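Local atomic coordinates of tail lysozyme, putative (Geobacter sulfurreducens, PDB entry 2IA7), a protein that is of unknown function but belongs to the gp25-like family of phage baseplate wedge proteins and probably serves as a structural part of a contractile tail-like particle. Residues 39-47 against 54-62; 72-80 against 91-99. All coordinates share one frame; numbering follows the deposited sequence.

Contact 1 of 2, residues 39-47 against 54-62; sequences RIILGTARG and DFGCGIHDR
R46 reaches across D54, F55 and G58 to D61. Its CB lies near the carbonyl oxygen of F55, CG and CD pass over that of D54 (R46 CD to D54 O, 3.5 Å), and the chain then bends at chi3 (-67°), which turns the guanidinium toward G58. There G58 CA sits over one face of the R46 guanidinium, 3.4 Å above its plane and toward the rim. At the tip, NH2 of R46 forms a salt bridge to OD2 of D61 at 3.1 Å; NE adds a weak bond to the same oxygen, and the guanidinium and carboxylate planes differ by only 19°. In this member of the gp25-like family, the end of helix 30-42 and the residues just after it are joined to the loop leading to helix 69-86. C57 N donates a backbone hydrogen bond to T44 O at 2.9 Å. H60 supplies the second grip: its NE2 donates to L42 O at 2.6 Å, 166° at the hydrogen, with the acceptor close to the ring plane, while A45 N lies over one ring face. At the far end the F55 ring takes I40 CG2 and T44 CG2 at its edge, and I41 CG1 reaches F55 CZ at 3.7 Å.

Contact 2 of 2, residues 72-80 against 91-99; sequences LGLIENEVK and ELLSVTASP
V95, A97 and L92 of the strand point toward helix 72-80, meeting V79, E76, L72 and K80 in an alpha-beta packing: the helix lies on one face of the three-stranded antiparallel sheet, against 90-98, one of its two outer strands. The axes of the two segments approach to 7.3 Å, and their directions differ by 138°, so the helix crosses the strand aslant and roughly antiparallel. V95 is central. V95 CG1, anti to the backbone N (chi1 178°), faces CG1 of V79 at 3.8 Å, the two valines crossing obliquely, while V95 CG2 meets CG of K80, whose extended chain runs past V95 in the opposite direction. One turn back toward the N-terminus, E76 is the polar element. E76 CG lies 3.4 Å from O of V95, and the chain beyond it is extended, which carries the carboxylate alongside the strand to the amide of A97. There E76 OE2 accepts from A97 N at 2.8 Å, 174° at the hydrogen, through its anti lone pair, the one away from the other oxygen. With the side chain of E76 cut back to an alanine, the A97 amide would probably lose this acceptor and a gap would be likely to open beside the V95 carbonyl. L72 covers the other end, L72 CD2 to A97 CB at 4.1 Å, and I109 of strand 106-115 lies against both V95 and A97. L93 and S94 both face E112 of that neighbouring strand in a classic beta bulge. At the K80 end, L92 extends CD1 to within 3.6 Å of the CA atom of K80.

Contact 1 closes before contact 2 opens along the chain, and the two centres lie 14 Å apart, yet the elements touch directly. The 3-10 segment 58-61 and R62 rest on helix 69-86: NE of R62 forms a salt bridge with OE2 of E78 at 3.0 Å, and OE1 of E78 comes to within 3.5 Å of G58 CA. Helix 69-86 is thus shared, offering V79 and E76 to strand 91-98 and E78 to the loop 54-62. I75 lies between the two, with A97 on one side and, in the modelled conformer, I59 on the other. Both contacts are structural packing within the one chain.

Contact 1 of 2, residues 39-47 against 54-62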
ATOM      1  N   ARG A  39      -3.910  -2.253   4.196  1.00 14.15           N
ATOM      2  CA  ARG A  39      -4.609  -2.739   3.018  1.00 13.47           C
ATOM      3  C   ARG A  39      -5.724  -1.824   2.579  1.00 14.27           C
ATOM      4  O   ARG A  39      -5.989  -1.680   1.392  1.00 15.21           O
ATOM      5  CB  ARG A  39      -5.118  -4.164   3.237  1.00 12.83           C
ATOM      6  CG  ARG A  39      -4.005  -5.192   3.441  1.00 13.99           C
ATOM      7  CD  ARG A  39      -4.512  -6.620   3.580  1.00 16.23           C
ATOM      8  NE  ARG A  39      -5.383  -6.918   4.723  1.00 22.14           N
ATOM      9  CZ  ARG A  39      -5.009  -7.431   5.903  1.00 20.03           C
ATOM     10  NH1 ARG A  39      -3.774  -7.842   6.146  1.00 21.28           N
ATOM     11  NH2 ARG A  39      -5.956  -7.685   6.794  1.00 17.89           N
ATOM     12  N   ILE A  40      -6.463  -1.269   3.543  1.00 13.54           N
ATOM     13  CA  ILE A  40      -7.524  -0.291   3.245  1.00 13.11           C
ATOM     14  C   ILE A  40      -6.974   0.925   2.562  1.00 14.08           C
ATOM     15  O   ILE A  40      -7.490   1.356   1.540  1.00 14.98           O
ATOM     16  CB  ILE A  40      -8.304   0.111   4.499  1.00 14.22           C
ATOM     17  CG1 ILE A  40      -9.116  -1.073   5.036  1.00 13.62           C
ATOM     18  CG2 ILE A  40      -9.230   1.255   4.250  1.00 15.47           C
ATOM     19  CD1 ILE A  40      -9.585  -0.879   6.471  1.00 15.33           C
ATOM     20  N   ILE A  41      -5.914   1.475   3.111  1.00 13.82           N
ATOM     21  CA  ILE A  41      -5.332   2.681   2.551  1.00 13.40           C
ATOM     22  C   ILE A  41      -4.863   2.509   1.122  1.00 14.03           C
ATOM     23  O   ILE A  41      -5.186   3.303   0.254  1.00 15.96           O
ATOM     24  CB  ILE A  41      -4.144   3.177   3.420  1.00 13.30           C
ATOM     25  CG1 ILE A  41      -4.640   3.584   4.796  1.00 13.80           C
ATOM     26  CG2 ILE A  41      -3.380   4.331   2.725  1.00 15.60           C
ATOM     27  CD1 ILE A  41      -3.585   3.517   5.858  1.00 14.34           C
ATOM     28  N   LEU A  42      -4.131   1.414   0.856  1.00 14.41           N
ATOM     29  CA  LEU A  42      -3.536   1.185  -0.482  1.00 14.52           C
ATOM     30  C   LEU A  42      -4.658   0.838  -1.494  1.00 14.79           C
ATOM     31  O   LEU A  42      -4.544   1.124  -2.677  1.00 17.72           O
ATOM     32  CB  LEU A  42      -2.437   0.149  -0.454  1.00 14.37           C
ATOM     33  CG  LEU A  42      -1.255   0.455   0.469  1.00 14.68           C
ATOM     34  CD1 LEU A  42      -0.179  -0.620   0.377  1.00 15.67           C
ATOM     35  CD2 LEU A  42      -0.730   1.885   0.160  1.00 16.34           C
ATOM     36  N   GLY A  43      -5.726   0.214  -1.000  1.00 14.17           N
ATOM     37  CA  GLY A  43      -6.834  -0.190  -1.875  1.00 17.20           C
ATOM     38  C   GLY A  43      -7.904   0.853  -2.126  1.00 19.49           C
ATOM     39  O   GLY A  43      -8.901   0.558  -2.810  1.00 21.28           O
ATOM     40  N   THR A  44      -7.736   2.052  -1.589  1.00 16.62           N
ATOM     41  CA  THR A  44      -8.700   3.116  -1.734  1.00 16.62           C
ATOM     42  C   THR A  44      -8.127   4.239  -2.589  1.00 16.75           C
ATOM     43  O   THR A  44      -7.062   4.794  -2.333  1.00 18.26           O
ATOM     44  CB  THR A  44      -9.161   3.695  -0.355  1.00 16.38           C
ATOM     45  OG1 THR A  44      -9.641   2.625   0.464  1.00 17.96           O
ATOM     46  CG2 THR A  44     -10.269   4.754  -0.511  1.00 17.40           C
ATOM     47  N   ALA A  45      -8.869   4.581  -3.659  1.00 19.22           N
ATOM     48  CA  ALA A  45      -8.578   5.746  -4.437  1.00 18.44           C
ATOM     49  C   ALA A  45      -9.061   6.989  -3.726  1.00 19.47           C
ATOM     50  O   ALA A  45     -10.116   6.985  -3.123  1.00 18.59           O
ATOM     51  CB  ALA A  45      -9.277   5.646  -5.803  1.00 19.04           C
ATOM     52  N   ARG A  46      -8.309   8.066  -3.830  1.00 18.96           N
ATOM     53  CA  ARG A  46      -8.743   9.355  -3.323  1.00 23.39           C
ATOM     54  C   ARG A  46     -10.003   9.741  -4.051  1.00 23.42           C
ATOM     55  O   ARG A  46     -10.083   9.572  -5.273  1.00 22.71           O
ATOM     56  CB  ARG A  46      -7.623  10.372  -3.512  1.00 25.21           C
ATOM     57  CG  ARG A  46      -6.446  10.072  -2.591  1.00 28.54           C
ATOM     58  CD  ARG A  46      -5.384  11.141  -2.546  1.00 31.17           C
ATOM     59  NE  ARG A  46      -4.695  11.258  -3.822  1.00 37.26           N
ATOM     60  CZ  ARG A  46      -3.389  11.506  -3.982  1.00 42.61           C
ATOM     61  NH1 ARG A  46      -2.570  11.653  -2.940  1.00 43.75           N
ATOM     62  NH2 ARG A  46      -2.889  11.598  -5.212  1.00 42.85           N
ATOM     63  N   GLY A  47     -11.002  10.188  -3.292  1.00 22.41           N
ATOM     64  CA  GLY A  47     -12.328  10.472  -3.828  1.00 23.64           C
ATOM     65  C   GLY A  47     -13.345   9.356  -3.702  1.00 25.39           C
ATOM     66  O   GLY A  47     -14.547   9.603  -3.876  1.00 26.81           O
ATOM     67  N   ASP A  54      -9.996  13.010   0.484  1.00 27.66           N
ATOM     68  CA  ASP A  54      -8.527  12.993   0.516  0.50 27.57           C
ATOM     69  C   ASP A  54      -7.935  11.631   0.912  1.00 24.25           C
ATOM     70  O   ASP A  54      -6.759  11.380   0.717  1.00 25.59           O
ATOM     71  CB  ASP A  54      -8.003  14.047   1.495  0.50 29.56           C
ATOM     72  CG  ASP A  54      -8.138  15.465   0.972  0.50 35.43           C
ATOM     73  OD1 ASP A  54      -8.937  15.704   0.031  0.50 42.91           O
ATOM     74  OD2 ASP A  54      -7.434  16.346   1.515  0.50 41.86           O
ATOM     75  N   PHE A  55      -8.745  10.758   1.489  1.00 21.44           N
ATOM     76  CA  PHE A  55      -8.267   9.480   1.952  1.00 20.52           C
ATOM     77  C   PHE A  55      -7.982   8.510   0.827  1.00 19.46           C
ATOM     78  O   PHE A  55      -8.817   8.327  -0.051  1.00 19.03           O
ATOM     79  CB  PHE A  55      -9.279   8.848   2.891  1.00 17.60           C
ATOM     80  CG  PHE A  55      -8.838   7.517   3.445  1.00 15.71           C
ATOM     81  CD1 PHE A  55      -8.086   7.415   4.591  1.00 14.89           C
ATOM     82  CD2 PHE A  55      -9.213   6.336   2.799  1.00 18.46           C
ATOM     83  CE1 PHE A  55      -7.658   6.178   5.039  1.00 18.81           C
ATOM     84  CE2 PHE A  55      -8.807   5.080   3.281  1.00 19.49           C
ATOM     85  CZ  PHE A  55      -8.034   5.014   4.392  1.00 18.77           C
ATOM     86  N   GLY A  56      -6.839   7.825   0.911  1.00 17.62           N
ATOM     87  CA  GLY A  56      -6.433   6.824  -0.050  1.00 18.10           C
ATOM     88  C   GLY A  56      -5.000   6.971  -0.511  1.00 16.78           C
ATOM     89  O   GLY A  56      -4.164   7.651   0.118  1.00 18.80           O
ATOM     90  N   CYS A  57      -4.709   6.299  -1.620  1.00 18.13           N
ATOM     91  CA  CYS A  57      -3.372   6.197  -2.167  1.00 17.35           C
ATOM     92  C   CYS A  57      -3.341   6.737  -3.611  1.00 20.32           C
ATOM     93  O   CYS A  57      -4.198   6.393  -4.443  1.00 18.63           O
ATOM     94  CB  CYS A  57      -2.905   4.749  -2.137  1.00 18.12           C
ATOM     95  SG  CYS A  57      -1.282   4.467  -2.814  1.00 19.00           S
ATOM     96  N   GLY A  58      -2.377   7.594  -3.903  1.00 18.23           N
ATOM     97  CA  GLY A  58      -2.310   8.240  -5.189  1.00 21.37           C
ATOM     98  C   GLY A  58      -2.028   7.339  -6.366  1.00 21.27           C
ATOM     99  O   GLY A  58      -2.195   7.761  -7.500  1.00 21.67           O
ATOM    100  N   ILE A  59      -1.593   6.101  -6.130  1.00 21.51           N
ATOM    101  CA  ILE A  59      -1.347   5.168  -7.215  0.70 21.53           C
ATOM    102  C   ILE A  59      -2.578   4.978  -8.120  1.00 22.07           C
ATOM    103  O   ILE A  59      -2.430   4.802  -9.339  1.00 22.27           O
ATOM    104  CB  ILE A  59      -0.848   3.809  -6.694  0.70 22.27           C
ATOM    105  CG1 ILE A  59      -0.074   3.083  -7.804  0.70 31.64           C
ATOM    106  CG2 ILE A  59      -1.991   2.993  -6.121  0.70 25.62           C
ATOM    107  CD1 ILE A  59       1.081   3.934  -8.367  0.70 26.97           C
ATOM    108  N   HIS A  60      -3.781   5.077  -7.549  1.00 20.35           N
ATOM    109  CA  HIS A  60      -5.014   4.887  -8.293  1.00 21.25           C
ATOM    110  C   HIS A  60      -5.277   6.017  -9.284  1.00 23.83           C
ATOM    111  O   HIS A  60      -6.103   5.844 -10.165  1.00 27.24           O
ATOM    112  CB  HIS A  60      -6.201   4.740  -7.318  1.00 21.92           C
ATOM    113  CG  HIS A  60      -6.085   3.535  -6.422  1.00 22.48           C
ATOM    114  ND1 HIS A  60      -6.500   2.278  -6.804  1.00 28.44           N
ATOM    115  CD2 HIS A  60      -5.555   3.395  -5.191  1.00 21.02           C
ATOM    116  CE1 HIS A  60      -6.254   1.420  -5.824  1.00 29.56           C
ATOM    117  NE2 HIS A  60      -5.679   2.074  -4.834  1.00 21.84           N
ATOM    118  N   ASP A  61      -4.607   7.164  -9.138  1.00 25.12           N
ATOM    119  CA  ASP A  61      -4.760   8.278 -10.086  1.00 25.29           C
ATOM    120  C   ASP A  61      -3.869   8.165 -11.341  1.00 25.58           C
ATOM    121  O   ASP A  61      -4.045   8.917 -12.290  1.00 29.66           O
ATOM    122  CB  ASP A  61      -4.466   9.587  -9.395  1.00 24.83           C
ATOM    123  CG  ASP A  61      -5.389   9.836  -8.214  1.00 34.49           C
ATOM    124  OD1 ASP A  61      -6.601   9.570  -8.348  1.00 50.63           O
ATOM    125  OD2 ASP A  61      -4.907  10.294  -7.164  1.00 44.50           O
ATOM    126  N   ARG A  62      -2.946   7.213 -11.346  1.00 23.45           N
ATOM    127  CA  ARG A  62      -1.912   7.159 -12.364  1.00 23.11           C
ATOM    128  C   ARG A  62      -2.322   6.301 -13.551  1.00 22.86           C
ATOM    129  O   ARG A  62      -2.960   5.287 -13.365  1.00 23.53           O
ATOM    130  CB  ARG A  62      -0.664   6.548 -11.782  1.00 22.99           C
ATOM    131  CG  ARG A  62      -0.071   7.295 -10.601  1.00 31.55           C
ATOM    132  CD  ARG A  62       1.129   8.075 -11.047  1.00 31.60           C
ATOM    133  NE  ARG A  62       1.694   8.895  -9.971  1.00 30.27           N
ATOM    134  CZ  ARG A  62       2.469   9.959 -10.215  1.00 25.03           C
ATOM    135  NH1 ARG A  62       2.766  10.276 -11.457  1.00 27.52           N
ATOM    136  NH2 ARG A  62       2.948  10.681  -9.217  1.00 29.22           N
TER
HETATM  137  O   HOH W   1      -6.134   7.918  -5.687  1.00 22.20           O
HETATM  138  O   HOH W   2     -11.479   8.981  -0.521  1.00 23.68           O

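Contact 2 of 2, residues 72-80 against 91-99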
ATOM      1  N   LEU A  72       8.914   2.043 -10.916  1.00 20.58           N
ATOM      2  CA  LEU A  72       8.710   1.215  -9.732  1.00 18.95           C
ATOM      3  C   LEU A  72       8.974   2.050  -8.485  1.00 18.46           C
ATOM      4  O   LEU A  72       8.236   1.927  -7.498  1.00 16.43           O
ATOM      5  CB  LEU A  72       9.597  -0.043  -9.763  1.00 18.24           C
ATOM      6  CG  LEU A  72       9.253  -1.069 -10.852  1.00 17.65           C
ATOM      7  CD1 LEU A  72      10.302  -2.182 -10.829  1.00 18.74           C
ATOM      8  CD2 LEU A  72       7.855  -1.684 -10.762  1.00 21.54           C
ATOM      9  N   GLY A  73      10.001   2.893  -8.512  1.00 17.12           N
ATOM     10  CA  GLY A  73      10.278   3.784  -7.405  1.00 16.83           C
ATOM     11  C   GLY A  73       9.186   4.796  -7.157  1.00 17.32           C
ATOM     12  O   GLY A  73       8.854   5.106  -6.027  1.00 16.08           O
ATOM     13  N   LEU A  74       8.586   5.303  -8.206  1.00 16.74           N
ATOM     14  CA  LEU A  74       7.456   6.204  -8.092  1.00 18.54           C
ATOM     15  C   LEU A  74       6.284   5.526  -7.398  1.00 19.95           C
ATOM     16  O   LEU A  74       5.711   6.127  -6.455  1.00 18.50           O
ATOM     17  CB  LEU A  74       7.069   6.662  -9.470  1.00 19.59           C
ATOM     18  CG  LEU A  74       5.976   7.701  -9.619  1.00 21.37           C
ATOM     19  CD1 LEU A  74       6.178   8.527 -10.845  1.00 26.98           C
ATOM     20  CD2 LEU A  74       4.647   6.984  -9.681  1.00 22.15           C
ATOM     21  N   ILE A  75       5.984   4.279  -7.791  1.00 18.94           N
ATOM     22  CA  ILE A  75       4.944   3.454  -7.178  1.00 17.20           C
ATOM     23  C   ILE A  75       5.233   3.220  -5.701  1.00 16.81           C
ATOM     24  O   ILE A  75       4.385   3.465  -4.850  1.00 16.31           O
ATOM     25  CB  ILE A  75       4.769   2.154  -7.924  1.00 17.20           C
ATOM     26  CG1 ILE A  75       4.250   2.498  -9.330  1.00 16.70           C
ATOM     27  CG2 ILE A  75       3.890   1.171  -7.162  1.00 18.10           C
ATOM     28  CD1 ILE A  75       4.479   1.304 -10.316  1.00 20.62           C
ATOM     29  N   GLU A  76       6.472   2.890  -5.409  1.00 16.15           N
ATOM     30  CA  GLU A  76       6.935   2.760  -4.044  1.00 15.71           C
ATOM     31  C   GLU A  76       6.660   4.005  -3.234  1.00 13.85           C
ATOM     32  O   GLU A  76       6.236   3.919  -2.088  1.00 15.79           O
ATOM     33  CB  GLU A  76       8.428   2.427  -4.013  1.00 15.17           C
ATOM     34  CG  GLU A  76       8.751   1.003  -4.426  1.00 18.14           C
ATOM     35  CD  GLU A  76      10.178   0.806  -4.919  1.00 17.67           C
ATOM     36  OE1 GLU A  76      10.994   1.770  -4.866  1.00 19.98           O
ATOM     37  OE2 GLU A  76      10.469  -0.290  -5.404  1.00 18.27           O
ATOM     38  N   ASN A  77       6.969   5.160  -3.776  1.00 16.47           N
ATOM     39  CA  ASN A  77       6.931   6.351  -2.971  1.00 15.84           C
ATOM     40  C   ASN A  77       5.503   6.872  -2.814  1.00 14.66           C
ATOM     41  O   ASN A  77       5.173   7.425  -1.762  1.00 16.18           O
ATOM     42  CB  ASN A  77       7.876   7.378  -3.594  1.00 18.35           C
ATOM     43  CG  ASN A  77       9.342   6.942  -3.489  1.00 18.83           C
ATOM     44  OD1 ASN A  77       9.692   6.135  -2.611  1.00 21.59           O
ATOM     45  ND2 ASN A  77      10.203   7.455  -4.375  1.00 20.15           N
ATOM     46  N   GLU A  78       4.626   6.540  -3.750  1.00 15.98           N
ATOM     47  CA  GLU A  78       3.197   6.780  -3.569  1.00 17.77           C
ATOM     48  C   GLU A  78       2.649   5.946  -2.402  1.00 17.03           C
ATOM     49  O   GLU A  78       1.818   6.408  -1.587  1.00 16.58           O
ATOM     50  CB  GLU A  78       2.411   6.453  -4.828  1.00 16.88           C
ATOM     51  CG  GLU A  78       2.593   7.473  -5.926  1.00 23.10           C
ATOM     52  CD  GLU A  78       1.582   8.561  -5.880  1.00 29.93           C
ATOM     53  OE1 GLU A  78       1.086   8.913  -4.804  1.00 31.50           O
ATOM     54  OE2 GLU A  78       1.299   9.080  -6.954  1.00 31.06           O
ATOM     55  N   VAL A  79       3.104   4.698  -2.288  1.00 14.69           N
ATOM     56  CA  VAL A  79       2.707   3.834  -1.187  1.00 13.41           C
ATOM     57  C   VAL A  79       3.258   4.417   0.105  1.00 16.00           C
ATOM     58  O   VAL A  79       2.533   4.513   1.105  1.00 15.98           O
ATOM     59  CB  VAL A  79       3.238   2.439  -1.440  1.00 13.36           C
ATOM     60  CG1 VAL A  79       3.169   1.572  -0.200  1.00 14.48           C
ATOM     61  CG2 VAL A  79       2.498   1.797  -2.652  1.00 13.64           C
ATOM     62  N   LYS A  80       4.520   4.834   0.107  1.00 15.84           N
ATOM     63  CA  LYS A  80       5.117   5.350   1.322  1.00 13.79           C
ATOM     64  C   LYS A  80       4.283   6.540   1.783  1.00 13.59           C
ATOM     65  O   LYS A  80       3.935   6.660   2.972  1.00 14.75           O
ATOM     66  CB  LYS A  80       6.535   5.861   1.077  1.00 15.86           C
ATOM     67  CG  LYS A  80       7.582   4.772   0.890  1.00 16.69           C
ATOM     68  CD  LYS A  80       8.929   5.420   0.497  1.00 16.51           C
ATOM     69  CE  LYS A  80       9.937   4.389   0.034  1.00 20.06           C
ATOM     70  NZ  LYS A  80      11.192   5.095  -0.335  1.00 21.68           N
ATOM     71  N   GLU A  91       6.254   2.775  11.522  1.00 15.52           N
ATOM     72  CA  GLU A  91       7.399   3.381  10.863  1.00 16.31           C
ATOM     73  C   GLU A  91       7.717   2.479   9.705  1.00 17.34           C
ATOM     74  O   GLU A  91       7.935   1.304   9.853  1.00 17.17           O
ATOM     75  CB  GLU A  91       8.635   3.435  11.795  1.00 18.92           C
ATOM     76  CG  GLU A  91       9.836   3.971  11.032  1.00 20.76           C
ATOM     77  CD  GLU A  91      11.145   3.986  11.811  1.00 28.86           C
ATOM     78  OE1 GLU A  91      11.330   3.176  12.751  1.00 28.71           O
ATOM     79  OE2 GLU A  91      12.033   4.792  11.419  1.00 30.27           O
ATOM     80  N   LEU A  92       7.730   3.011   8.508  1.00 16.44           N
ATOM     81  CA  LEU A  92       8.125   2.219   7.377  1.00 16.62           C
ATOM     82  C   LEU A  92       9.624   1.987   7.330  1.00 18.48           C
ATOM     83  O   LEU A  92      10.364   2.942   7.432  1.00 20.61           O
ATOM     84  CB  LEU A  92       7.744   2.913   6.067  1.00 19.00           C
ATOM     85  CG  LEU A  92       6.255   3.126   5.810  1.00 16.37           C
ATOM     86  CD1 LEU A  92       6.035   3.942   4.496  1.00 18.50           C
ATOM     87  CD2 LEU A  92       5.436   1.840   5.844  1.00 18.66           C
ATOM     88  N   LEU A  93      10.047   0.746   7.111  1.00 17.60           N
ATOM     89  CA  LEU A  93      11.451   0.331   7.014  1.00 17.38           C
ATOM     90  C   LEU A  93      11.887   0.086   5.563  1.00 19.84           C
ATOM     91  O   LEU A  93      12.974   0.484   5.177  1.00 19.64           O
ATOM     92  CB  LEU A  93      11.686  -0.954   7.815  1.00 19.20           C
ATOM     93  CG  LEU A  93      11.291  -0.866   9.294  1.00 18.01           C
ATOM     94  CD1 LEU A  93      11.529  -2.154  10.032  1.00 21.64           C
ATOM     95  CD2 LEU A  93      12.005   0.262  10.020  1.00 22.95           C
ATOM     96  N   SER A  94      11.031  -0.529   4.741  1.00 17.53           N
ATOM     97  CA  SER A  94      11.353  -0.844   3.344  1.00 16.56           C
ATOM     98  C   SER A  94      10.030  -0.866   2.604  1.00 16.08           C
ATOM     99  O   SER A  94       9.082  -1.487   3.063  1.00 17.30           O
ATOM    100  CB  SER A  94      12.012  -2.236   3.238  1.00 16.89           C
ATOM    101  OG  SER A  94      12.537  -2.371   1.935  1.00 22.84           O
ATOM    102  N   VAL A  95       9.985  -0.267   1.425  1.00 15.27           N
ATOM    103  CA  VAL A  95       8.882  -0.397   0.465  1.00 14.82           C
ATOM    104  C   VAL A  95       9.509  -0.708  -0.892  1.00 15.42           C
ATOM    105  O   VAL A  95      10.208   0.147  -1.459  1.00 17.62           O
ATOM    106  CB  VAL A  95       7.971   0.853   0.408  1.00 18.00           C
ATOM    107  CG1 VAL A  95       6.879   0.658  -0.639  1.00 20.11           C
ATOM    108  CG2 VAL A  95       7.358   1.112   1.804  1.00 18.65           C
ATOM    109  N   THR A  96       9.223  -1.881  -1.446  1.00 16.41           N
ATOM    110  CA  THR A  96       9.770  -2.292  -2.757  1.00 16.53           C
ATOM    111  C   THR A  96       8.685  -2.859  -3.647  1.00 15.48           C
ATOM    112  O   THR A  96       7.918  -3.756  -3.248  1.00 17.33           O
ATOM    113  CB  THR A  96      10.807  -3.445  -2.564  1.00 19.79           C
ATOM    114  OG1 THR A  96      11.818  -3.002  -1.673  1.00 21.46           O
ATOM    115  CG2 THR A  96      11.434  -3.919  -3.905  1.00 20.69           C
ATOM    116  N   ALA A  97       8.622  -2.360  -4.868  1.00 16.25           N
ATOM    117  CA  ALA A  97       7.697  -2.856  -5.879  1.00 15.38           C
ATOM    118  C   ALA A  97       8.360  -3.885  -6.737  1.00 17.91           C
ATOM    119  O   ALA A  97       9.187  -3.568  -7.573  1.00 23.48           O
ATOM    120  CB  ALA A  97       7.187  -1.662  -6.732  1.00 16.25           C
ATOM    121  N   SER A  98       7.988  -5.140  -6.553  1.00 16.61           N
ATOM    122  CA  SER A  98       8.635  -6.222  -7.265  1.00 15.30           C
ATOM    123  C   SER A  98       7.826  -6.645  -8.484  1.00 17.00           C
ATOM    124  O   SER A  98       6.638  -6.834  -8.385  1.00 16.10           O
ATOM    125  CB  SER A  98       8.753  -7.437  -6.352  1.00 16.13           C
ATOM    126  OG  SER A  98       9.160  -8.551  -7.130  1.00 17.82           O
ATOM    127  N   PRO A  99       8.480  -6.890  -9.610  1.00 17.95           N
ATOM    128  CA  PRO A  99       7.802  -7.441 -10.771  1.00 17.61           C
ATOM    129  C   PRO A  99       7.826  -8.975 -10.790  1.00 18.35           C
ATOM    130  O   PRO A  99       7.604  -9.618 -11.859  1.00 19.39           O
ATOM    131  CB  PRO A  99       8.653  -6.878 -11.916  1.00 18.33           C
ATOM    132  CG  PRO A  99      10.030  -6.871 -11.343  1.00 18.51           C
ATOM    133  CD  PRO A  99       9.900  -6.622  -9.861  1.00 19.23           C
TER
HETATM  134  O   HOH W   3      11.924   2.177  -1.737  1.00 43.39           O